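Local coordinates for protein ForH (Streptomyces kaniharaensis, PDB 6NKO) that probably acts in making the nucleoside antibiotic formycin A and resembles the IMP cyclohydrolase domain of the purine-pathway enzyme PurH, at residues Met21-Lys30 / Trp45-Leu56; Leu114-Leu122 / Lys137-Leu146. One frame throughout, in Å; residues are numbered along the deposited sequence.

Contact 1: residues Met21-Lys30 / Trp45-Leu56; sequences MLAVLAVSDK and WRVAATEGTYRL
The first beta-alpha-beta crossover of the MGS-like fold sets strand 22-26 beside strand 46-49, where Leu22 pairs with Arg46 and Leu25 with Ala49 in parallel register. The short segments diverge by 24°; Arg46 N gives to Met21 O, Ala23 N to Arg46 O, Ala48 N to Ala23 O, and Leu25 N to Ala48 O at 2.7 Å. Where the ladder ends, Leu25 O takes Thr50 N at 3.0 Å, just as the chain turns into helix 51-59; Thr50 OG1 adds a weak bond to the same oxygen. At the other end Met21 CB sits over the face of the Trp45 indole, 3.6 Å from the centroid of its five-membered ring and 10° off the normal, a CH-pi contact. Met21 SD lies obliquely, 4.8 Å from the same Trp45 centroid, a Met-aromatic contact looser than that of CB. Ala23 CB meets the indole edge at Trp45 CE3 (3.8 Å). Beyond the indole, Leu25 CD2 packs on Val47 CG1 (3.7 Å), whereas Leu22, its CG anti to the backbone N (chi1 173°), brings CD1 over one face of the Arg46 guanidinium, whose NE is held in a salt bridge by Glu65. Helix 33-42 covers the side bearing Leu25 and Val47, with Ala37 and Leu41 against them; strand 114-117 flanks strand 22-26, and Gly177 O receives Trp45 NE1.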
loop_
_atom_site.group_PDB
_atom_site.type_symbol
_atom_site.label_atom_id
_atom_site.label_comp_id
_atom_site.label_asym_id
_atom_site.label_seq_id
_atom_site.Cartn_x
_atom_site.Cartn_y
_atom_site.Cartn_z
ATOM N N MET A 21 5.404 15.427 -2.421
ATOM C CA MET A 21 4.530 14.263 -2.250
ATOM C C MET A 21 5.107 12.939 -2.755
ATOM O O MET A 21 5.961 12.882 -3.647
ATOM C CB MET A 21 3.170 14.476 -2.918
ATOM C CG MET A 21 2.214 15.241 -2.041
ATOM S SD MET A 21 2.273 16.993 -2.410
ATOM C CE MET A 21 2.353 17.654 -0.750
ATOM N N LEU A 22 4.552 11.855 -2.191
ATOM C CA LEU A 22 5.030 10.486 -2.387
ATOM C C LEU A 22 3.911 9.471 -2.154
ATOM O O LEU A 22 3.245 9.509 -1.116
ATOM C CB LEU A 22 6.207 10.195 -1.450
ATOM C CG LEU A 22 6.751 8.768 -1.365
ATOM C CD1 LEU A 22 7.138 8.258 -2.741
ATOM C CD2 LEU A 22 7.951 8.695 -0.427
ATOM N N ALA A 23 3.740 8.548 -3.106
ATOM C CA ALA A 23 2.797 7.437 -3.016
ATOM C C ALA A 23 3.538 6.110 -3.119
ATOM O O ALA A 23 4.544 6.012 -3.827
ATOM C CB ALA A 23 1.742 7.504 -4.121
ATOM N N VAL A 24 3.030 5.088 -2.427
ATOM C CA VAL A 24 3.580 3.734 -2.475
ATOM C C VAL A 24 2.508 2.811 -3.038
ATOM O O VAL A 24 1.428 2.675 -2.449
ATOM C CB VAL A 24 4.050 3.252 -1.093
ATOM C CG1 VAL A 24 4.591 1.825 -1.175
ATOM C CG2 VAL A 24 5.105 4.191 -0.530
ATOM N N LEU A 25 2.810 2.168 -4.164
ATOM C CA LEU A 25 1.868 1.296 -4.864
ATOM C C LEU A 25 2.328 -0.148 -4.691
ATOM O O LEU A 25 3.305 -0.571 -5.316
ATOM C CB LEU A 25 1.778 1.671 -6.343
ATOM C CG LEU A 25 0.716 2.682 -6.789
ATOM C CD1 LEU A 25 0.551 3.826 -5.799
ATOM C CD2 LEU A 25 1.050 3.219 -8.172
ATOM N N ALA A 26 1.621 -0.903 -3.845
ATOM C CA ALA A 26 1.956 -2.299 -3.553
ATOM C C ALA A 26 0.713 -3.162 -3.781
ATOM O O ALA A 26 0.143 -3.714 -2.839
ATOM C CB ALA A 26 2.482 -2.452 -2.127
ATOM N N VAL A 27 0.302 -3.289 -5.040
ATOM C CA VAL A 27 -0.942 -3.963 -5.392
ATOM C C VAL A 27 -0.630 -5.264 -6.114
ATOM O O VAL A 27 0.319 -5.344 -6.903
ATOM C CB VAL A 27 -1.857 -3.063 -6.250
ATOM C CG1 VAL A 27 -2.273 -1.829 -5.463
ATOM C CG2 VAL A 27 -1.171 -2.670 -7.548
ATOM N N SER A 28 -1.428 -6.292 -5.825
ATOM C CA SER A 28 -1.400 -7.543 -6.570
ATOM C C SER A 28 -2.462 -7.559 -7.663
ATOM O O SER A 28 -2.222 -8.085 -8.756
ATOM C CB SER A 28 -1.603 -8.727 -5.621
ATOM O OG SER A 28 -0.634 -8.724 -4.587
ATOM N N ASP A 29 -3.633 -6.996 -7.374
ATOM C CA ASP A 29 -4.659 -6.742 -8.377
ATOM C C ASP A 29 -4.303 -5.445 -9.094
ATOM O O ASP A 29 -4.386 -4.362 -8.505
ATOM C CB ASP A 29 -6.031 -6.662 -7.710
ATOM C CG ASP A 29 -7.147 -6.343 -8.688
ATOM O OD1 ASP A 29 -6.914 -6.385 -9.913
ATOM O OD2 ASP A 29 -8.270 -6.054 -8.224
ATOM N N LYS A 30 -3.906 -5.547 -10.361
ATOM C CA LYS A 30 -3.385 -4.405 -11.102
ATOM C C LYS A 30 -4.467 -3.558 -11.757
ATOM O O LYS A 30 -4.134 -2.602 -12.465
ATOM C CB LYS A 30 -2.398 -4.877 -12.175
ATOM C CG LYS A 30 -1.533 -6.043 -11.750
ATOM C CD LYS A 30 -0.245 -5.565 -11.108
ATOM C CE LYS A 30 0.342 -6.636 -10.208
ATOM N NZ LYS A 30 1.806 -6.466 -10.051
ATOM N N TRP A 45 3.622 14.204 -8.114
ATOM C CA TRP A 45 3.893 13.246 -7.053
ATOM C C TRP A 45 5.075 12.358 -7.418
ATOM O O TRP A 45 5.389 12.150 -8.594
ATOM C CB TRP A 45 2.667 12.368 -6.792
ATOM C CG TRP A 45 1.581 13.011 -5.991
ATOM C CD1 TRP A 45 1.013 14.233 -6.204
ATOM C CD2 TRP A 45 0.915 12.451 -4.852
ATOM N NE1 TRP A 45 0.039 14.470 -5.265
ATOM C CE2 TRP A 45 -0.039 13.393 -4.423
ATOM C CE3 TRP A 45 1.038 11.247 -4.151
ATOM C CZ2 TRP A 45 -0.866 13.168 -3.323
ATOM C CZ3 TRP A 45 0.215 11.025 -3.060
ATOM C CH2 TRP A 45 -0.724 11.982 -2.658
ATOM N N ARG A 46 5.735 11.834 -6.394
ATOM C CA ARG A 46 6.664 10.730 -6.572
ATOM C C ARG A 46 5.901 9.435 -6.345
ATOM O O ARG A 46 5.168 9.305 -5.360
ATOM C CB ARG A 46 7.845 10.843 -5.610
ATOM C CG ARG A 46 8.865 11.894 -6.017
ATOM C CD ARG A 46 10.010 11.953 -5.027
ATOM N NE ARG A 46 10.416 10.624 -4.582
ATOM C CZ ARG A 46 10.739 10.322 -3.330
ATOM N NH1 ARG A 46 10.702 11.257 -2.390
ATOM N NH2 ARG A 46 11.101 9.085 -3.015
ATOM N N VAL A 47 6.049 8.492 -7.268
ATOM C CA VAL A 47 5.312 7.237 -7.234
ATOM C C VAL A 47 6.320 6.104 -7.131
ATOM O O VAL A 47 7.164 5.932 -8.020
ATOM C CB VAL A 47 4.410 7.071 -8.466
ATOM C CG1 VAL A 47 3.740 5.704 -8.459
ATOM C CG2 VAL A 47 3.370 8.183 -8.506
ATOM N N ALA A 48 6.238 5.340 -6.045
ATOM C CA ALA A 48 7.115 4.207 -5.800
ATOM C C ALA A 48 6.279 2.941 -5.682
ATOM O O ALA A 48 5.177 2.965 -5.127
ATOM C CB ALA A 48 7.948 4.418 -4.534
ATOM N N ALA A 49 6.804 1.836 -6.205
ATOM C CA ALA A 49 6.030 0.613 -6.344
ATOM C C ALA A 49 6.842 -0.599 -5.911
ATOM O O ALA A 49 8.075 -0.598 -5.966
ATOM C CB ALA A 49 5.557 0.419 -7.789
ATOM N N THR A 50 6.128 -1.636 -5.479
ATOM C CA THR A 50 6.745 -2.925 -5.208
ATOM C C THR A 50 7.035 -3.646 -6.522
ATOM O O THR A 50 6.844 -3.107 -7.614
ATOM C CB THR A 50 5.855 -3.774 -4.305
ATOM O OG1 THR A 50 4.512 -3.764 -4.803
ATOM C CG2 THR A 50 5.878 -3.250 -2.879
ATOM N N GLU A 51 7.464 -4.906 -6.406
ATOM C CA GLU A 51 8.097 -5.591 -7.529
ATOM C C GLU A 51 7.151 -5.733 -8.720
ATOM O O GLU A 51 7.513 -5.400 -9.853
ATOM C CB GLU A 51 8.636 -6.952 -7.063
ATOM C CG GLU A 51 7.584 -8.002 -6.708
ATOM C CD GLU A 51 7.020 -7.839 -5.303
ATOM O OE1 GLU A 51 7.589 -7.065 -4.503
ATOM O OE2 GLU A 51 5.993 -8.479 -5.003
ATOM N N GLY A 52 5.923 -6.199 -8.481
ATOM C CA GLY A 52 5.019 -6.461 -9.590
ATOM C C GLY A 52 4.564 -5.193 -10.286
ATOM O O GLY A 52 4.652 -5.072 -11.510
ATOM N N THR A 53 4.066 -4.229 -9.509
ATOM C CA THR A 53 3.583 -2.977 -10.081
ATOM C C THR A 53 4.688 -2.220 -10.804
ATOM O O THR A 53 4.423 -1.541 -11.801
ATOM C CB THR A 53 2.981 -2.100 -8.980
ATOM O OG1 THR A 53 2.258 -2.920 -8.054
ATOM C CG2 THR A 53 2.040 -1.076 -9.574
ATOM N N TYR A 54 5.929 -2.333 -10.324
ATOM C CA TYR A 54 7.024 -1.547 -10.887
ATOM C C TYR A 54 7.299 -1.937 -12.333
ATOM O O TYR A 54 7.361 -1.074 -13.216
ATOM C CB TYR A 54 8.282 -1.715 -10.034
ATOM C CG TYR A 54 9.508 -1.026 -10.594
ATOM C CD1 TYR A 54 9.689 0.342 -10.444
ATOM C CD2 TYR A 54 10.487 -1.745 -11.270
ATOM C CE1 TYR A 54 10.809 0.977 -10.953
ATOM C CE2 TYR A 54 11.608 -1.119 -11.782
ATOM C CZ TYR A 54 11.763 0.242 -11.621
ATOM O OH TYR A 54 12.877 0.873 -12.128
ATOM N N ARG A 55 7.469 -3.235 -12.593
ATOM C CA ARG A 55 7.811 -3.681 -13.940
ATOM C C ARG A 55 6.703 -3.350 -14.929
ATOM O O ARG A 55 6.974 -2.998 -16.083
ATOM C CB ARG A 55 8.100 -5.183 -13.941
ATOM C CG ARG A 55 8.684 -5.703 -15.248
ATOM C CD ARG A 55 10.168 -5.383 -15.365
ATOM N NE ARG A 55 10.400 -4.071 -15.963
ATOM C CZ ARG A 55 11.476 -3.324 -15.734
ATOM N NH1 ARG A 55 12.428 -3.761 -14.921
ATOM N NH2 ARG A 55 11.601 -2.141 -16.321
ATOM N N LEU A 56 5.447 -3.443 -14.491
ATOM C CA LEU A 56 4.331 -3.121 -15.373
ATOM C C LEU A 56 4.298 -1.634 -15.703
ATOM O O LEU A 56 4.093 -1.255 -16.862
ATOM C CB LEU A 56 3.017 -3.557 -14.729
ATOM C CG LEU A 56 1.738 -3.119 -15.442
ATOM C CD1 LEU A 56 1.394 -4.095 -16.556
ATOM C CD2 LEU A 56 0.592 -2.998 -14.453
#

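Contact 2: residues Leu114-Leu122 / Lys137-Leu146; sequences LVCNNYYLL and KVDVGGPAML
Asn117 reaches from the end of strand 114-117 to the start of helix 141-151, and its CB packs on Leu146 CB at 3.9 Å. With CG anti to the backbone N (chi1 -177°), the amide is carried over the first turn, Asn117 CG lying 3.5 Å from Gly142 C. Asn117 OD1 presses on the Gly142-Pro143 peptide, 3.1 Å from Gly142 C, and accepts nothing from Pro143 N, which has no hydrogen. Asn117 ND2 gives a nearly straight bond (167°) to Asp139 OD2 at 3.3 Å, meeting the syn side but 33° out of the carboxylate plane; its stronger partner is Ala26 O, on the neighbouring strand 22-26. The second carboxylate oxygen, Asp139 OD1, accepts Gly142 N at 2.8 Å, a capping bond at the helix start. An alanine in place of Asn117 would be likely to leave Asp139 OD2 and Ala26 O without this shared donor and open a gap above the Gly142-Pro143 peptide. Gly142 suits the spot, since a CB there would clash with Asn117 ND2 and Asp139 OD2. This is the strand-to-helix passage of another beta-alpha-beta unit, completed by strand 157-159. Along the strand, Val115 CG1 touches Met145 CB at 3.9 Å, side chains crossing at about a right angle. Past it, Tyr119 OH approaches Leu146 CD2 at 3.6 Å and bonds to Ser198 of helix 184-212, while Lys137 CD lies against Tyr120 CB.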
loop_
_atom_site.group_PDB
_atom_site.type_symbol
_atom_site.label_atom_id
_atom_site.label_comp_id
_atom_site.label_asym_id
_atom_site.label_seq_id
_atom_site.Cartn_x
_atom_site.Cartn_y
_atom_site.Cartn_z
ATOM N N LEU A 114 0.260 8.462 0.407
ATOM C CA LEU A 114 -0.732 7.546 -0.140
ATOM C C LEU A 114 -0.166 6.136 -0.154
ATOM O O LEU A 114 0.969 5.922 -0.590
ATOM C CB LEU A 114 -1.147 7.964 -1.554
ATOM C CG LEU A 114 -2.328 7.218 -2.182
ATOM C CD1 LEU A 114 -3.252 8.191 -2.904
ATOM C CD2 LEU A 114 -1.843 6.125 -3.130
ATOM N N VAL A 115 -0.966 5.182 0.314
ATOM C CA VAL A 115 -0.614 3.769 0.303
ATOM C C VAL A 115 -1.685 3.023 -0.478
ATOM O O VAL A 115 -2.882 3.199 -0.223
ATOM C CB VAL A 115 -0.480 3.201 1.728
ATOM C CG1 VAL A 115 -0.347 1.682 1.689
ATOM C CG2 VAL A 115 0.709 3.828 2.434
ATOM N N CYS A 116 -1.252 2.196 -1.425
ATOM C CA CYS A 116 -2.134 1.364 -2.234
ATOM C C CYS A 116 -1.694 -0.086 -2.081
ATOM O O CYS A 116 -0.557 -0.427 -2.424
ATOM C CB CYS A 116 -2.084 1.792 -3.700
ATOM S SG CYS A 116 -3.630 1.591 -4.581
ATOM N N ASN A 117 -2.584 -0.937 -1.570
ATOM C CA ASN A 117 -2.222 -2.316 -1.259
ATOM C C ASN A 117 -3.360 -3.266 -1.613
ATOM O O ASN A 117 -4.488 -3.093 -1.139
ATOM C CB ASN A 117 -1.847 -2.458 0.222
ATOM C CG ASN A 117 -1.402 -3.863 0.581
ATOM O OD1 ASN A 117 -1.890 -4.450 1.546
ATOM N ND2 ASN A 117 -0.477 -4.410 -0.196
ATOM N N ASN A 118 -3.046 -4.274 -2.434
ATOM C CA ASN A 118 -3.997 -5.265 -2.924
ATOM C C ASN A 118 -3.467 -6.661 -2.632
ATOM O O ASN A 118 -2.266 -6.859 -2.435
ATOM C CB ASN A 118 -4.229 -5.134 -4.439
ATOM C CG ASN A 118 -5.255 -4.091 -4.782
ATOM O OD1 ASN A 118 -5.294 -3.588 -5.904
ATOM N ND2 ASN A 118 -6.100 -3.758 -3.817
ATOM N N TYR A 119 -4.367 -7.643 -2.649
ATOM C CA TYR A 119 -4.003 -9.030 -2.390
ATOM C C TYR A 119 -4.333 -9.928 -3.575
ATOM O O TYR A 119 -5.293 -9.690 -4.315
ATOM C CB TYR A 119 -4.705 -9.559 -1.145
ATOM C CG TYR A 119 -4.676 -8.572 -0.016
ATOM C CD1 TYR A 119 -3.477 -8.008 0.397
ATOM C CD2 TYR A 119 -5.840 -8.189 0.628
ATOM C CE1 TYR A 119 -3.439 -7.097 1.421
ATOM C CE2 TYR A 119 -5.814 -7.279 1.656
ATOM C CZ TYR A 119 -4.609 -6.735 2.051
ATOM O OH TYR A 119 -4.570 -5.825 3.082
ATOM N N TYR A 120 -3.520 -10.971 -3.736
ATOM C CA TYR A 120 -3.763 -11.979 -4.755
ATOM C C TYR A 120 -5.025 -12.774 -4.431
ATOM O O TYR A 120 -5.497 -12.809 -3.290
ATOM C CB TYR A 120 -2.569 -12.927 -4.864
ATOM C CG TYR A 120 -1.357 -12.316 -5.523
ATOM C CD1 TYR A 120 -1.368 -11.992 -6.873
ATOM C CD2 TYR A 120 -0.200 -12.060 -4.796
ATOM C CE1 TYR A 120 -0.262 -11.432 -7.482
ATOM C CE2 TYR A 120 0.910 -11.500 -5.397
ATOM C CZ TYR A 120 0.874 -11.187 -6.740
ATOM O OH TYR A 120 1.975 -10.629 -7.348
ATOM N N LEU A 121 -5.569 -13.421 -5.458
ATOM C CA LEU A 121 -6.754 -14.250 -5.283
ATOM C C LEU A 121 -6.401 -15.511 -4.504
ATOM O O LEU A 121 -5.406 -16.179 -4.800
ATOM C CB LEU A 121 -7.347 -14.620 -6.640
ATOM C CG LEU A 121 -7.956 -13.483 -7.460
ATOM C CD1 LEU A 121 -8.285 -13.965 -8.864
ATOM C CD2 LEU A 121 -9.195 -12.922 -6.778
ATOM N N LEU A 122 -7.223 -15.840 -3.508
ATOM C CA LEU A 122 -6.916 -17.046 -2.758
ATOM C C LEU A 122 -7.814 -18.198 -3.195
ATOM O O LEU A 122 -8.969 -17.986 -3.579
ATOM C CB LEU A 122 -7.092 -16.813 -1.254
ATOM C CG LEU A 122 -6.192 -15.748 -0.625
ATOM C CD1 LEU A 122 -6.889 -15.124 0.570
ATOM C CD2 LEU A 122 -4.843 -16.333 -0.228
ATOM N N LYS A 137 1.477 -16.498 -1.346
ATOM C CA LYS A 137 0.717 -15.357 -1.836
ATOM C C LYS A 137 0.259 -14.436 -0.712
ATOM O O LYS A 137 -0.202 -13.325 -0.995
ATOM C CB LYS A 137 -0.495 -15.840 -2.636
ATOM C CG LYS A 137 -0.142 -16.624 -3.892
ATOM C CD LYS A 137 -1.025 -16.219 -5.062
ATOM C CE LYS A 137 -2.036 -17.305 -5.393
ATOM N NZ LYS A 137 -1.371 -18.604 -5.680
ATOM N N VAL A 138 0.379 -14.867 0.545
ATOM C CA VAL A 138 -0.044 -14.046 1.674
ATOM C C VAL A 138 0.921 -12.881 1.850
ATOM O O VAL A 138 2.143 -13.066 1.932
ATOM C CB VAL A 138 -0.133 -14.892 2.953
ATOM C CG1 VAL A 138 -0.390 -14.005 4.164
ATOM C CG2 VAL A 138 -1.217 -15.951 2.815
ATOM N N ASP A 139 0.369 -11.672 1.916
ATOM C CA ASP A 139 1.153 -10.455 2.069
ATOM C C ASP A 139 1.319 -10.135 3.551
ATOM O O ASP A 139 0.348 -10.176 4.314
ATOM C CB ASP A 139 0.468 -9.294 1.344
ATOM C CG ASP A 139 1.406 -8.130 1.073
ATOM O OD1 ASP A 139 2.499 -8.080 1.676
ATOM O OD2 ASP A 139 1.042 -7.260 0.253
ATOM N N VAL A 140 2.546 -9.818 3.951
ATOM C CA VAL A 140 2.860 -9.435 5.322
ATOM C C VAL A 140 3.154 -7.943 5.426
ATOM O O VAL A 140 2.538 -7.233 6.223
ATOM C CB VAL A 140 4.035 -10.269 5.876
ATOM C CG1 VAL A 140 4.455 -9.745 7.237
ATOM C CG2 VAL A 140 3.646 -11.732 5.961
ATOM N N GLY A 141 4.097 -7.448 4.622
ATOM C CA GLY A 141 4.442 -6.039 4.682
ATOM C C GLY A 141 3.380 -5.135 4.092
ATOM O O GLY A 141 3.254 -3.976 4.501
ATOM N N GLY A 142 2.606 -5.642 3.135
ATOM C CA GLY A 142 1.561 -4.875 2.499
ATOM C C GLY A 142 0.504 -4.390 3.471
ATOM O O GLY A 142 0.311 -3.183 3.658
ATOM N N PRO A 143 -0.216 -5.326 4.099
ATOM C CA PRO A 143 -1.213 -4.920 5.104
ATOM C C PRO A 143 -0.628 -4.113 6.249
ATOM O O PRO A 143 -1.351 -3.316 6.856
ATOM C CB PRO A 143 -1.798 -6.254 5.595
ATOM C CG PRO A 143 -1.009 -7.335 4.931
ATOM C CD PRO A 143 -0.342 -6.745 3.739
ATOM N N ALA A 144 0.656 -4.292 6.571
ATOM C CA ALA A 144 1.274 -3.424 7.569
ATOM C C ALA A 144 1.265 -1.971 7.106
ATOM O O ALA A 144 0.995 -1.061 7.899
ATOM C CB ALA A 144 2.699 -3.889 7.872
ATOM N N MET A 145 1.545 -1.736 5.820
ATOM C CA MET A 145 1.475 -0.379 5.285
ATOM C C MET A 145 0.035 0.116 5.220
ATOM O O MET A 145 -0.236 1.285 5.515
ATOM C CB MET A 145 2.115 -0.321 3.896
ATOM C CG MET A 145 3.604 -0.630 3.855
ATOM S SD MET A 145 4.351 -0.127 2.286
ATOM C CE MET A 145 3.759 -1.429 1.204
ATOM N N LEU A 146 -0.901 -0.757 4.835
ATOM C CA LEU A 146 -2.284 -0.324 4.646
ATOM C C LEU A 146 -2.983 -0.090 5.981
ATOM O O LEU A 146 -3.694 0.908 6.147
ATOM C CB LEU A 146 -3.046 -1.353 3.813
ATOM C CG LEU A 146 -4.543 -1.085 3.656
ATOM C CD1 LEU A 146 -4.768 0.114 2.749
ATOM C CD2 LEU A 146 -5.263 -2.311 3.117
#

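Contact 1 closes before contact 2 opens along the chain, and their centres lie about 12 Å apart. Both belong to one parallel sheet of strand order 3-2-1-4-5, in which strands 22-26 and 114-117 are direct neighbours: contact 1 joins strand 22-26 to its partner on one side, and contact 2 starts from the strand on the other. The seam between them includes a probable hydrogen bond from Ala26 N to Cys116 O (2.6 Å). The two beta-alpha-beta units meet along these adjacent central strands, and the loops past their C-terminal ends touch too, at Ser28 and Tyr120; that is the end where parallel alpha/beta folds commonly place their binding sites.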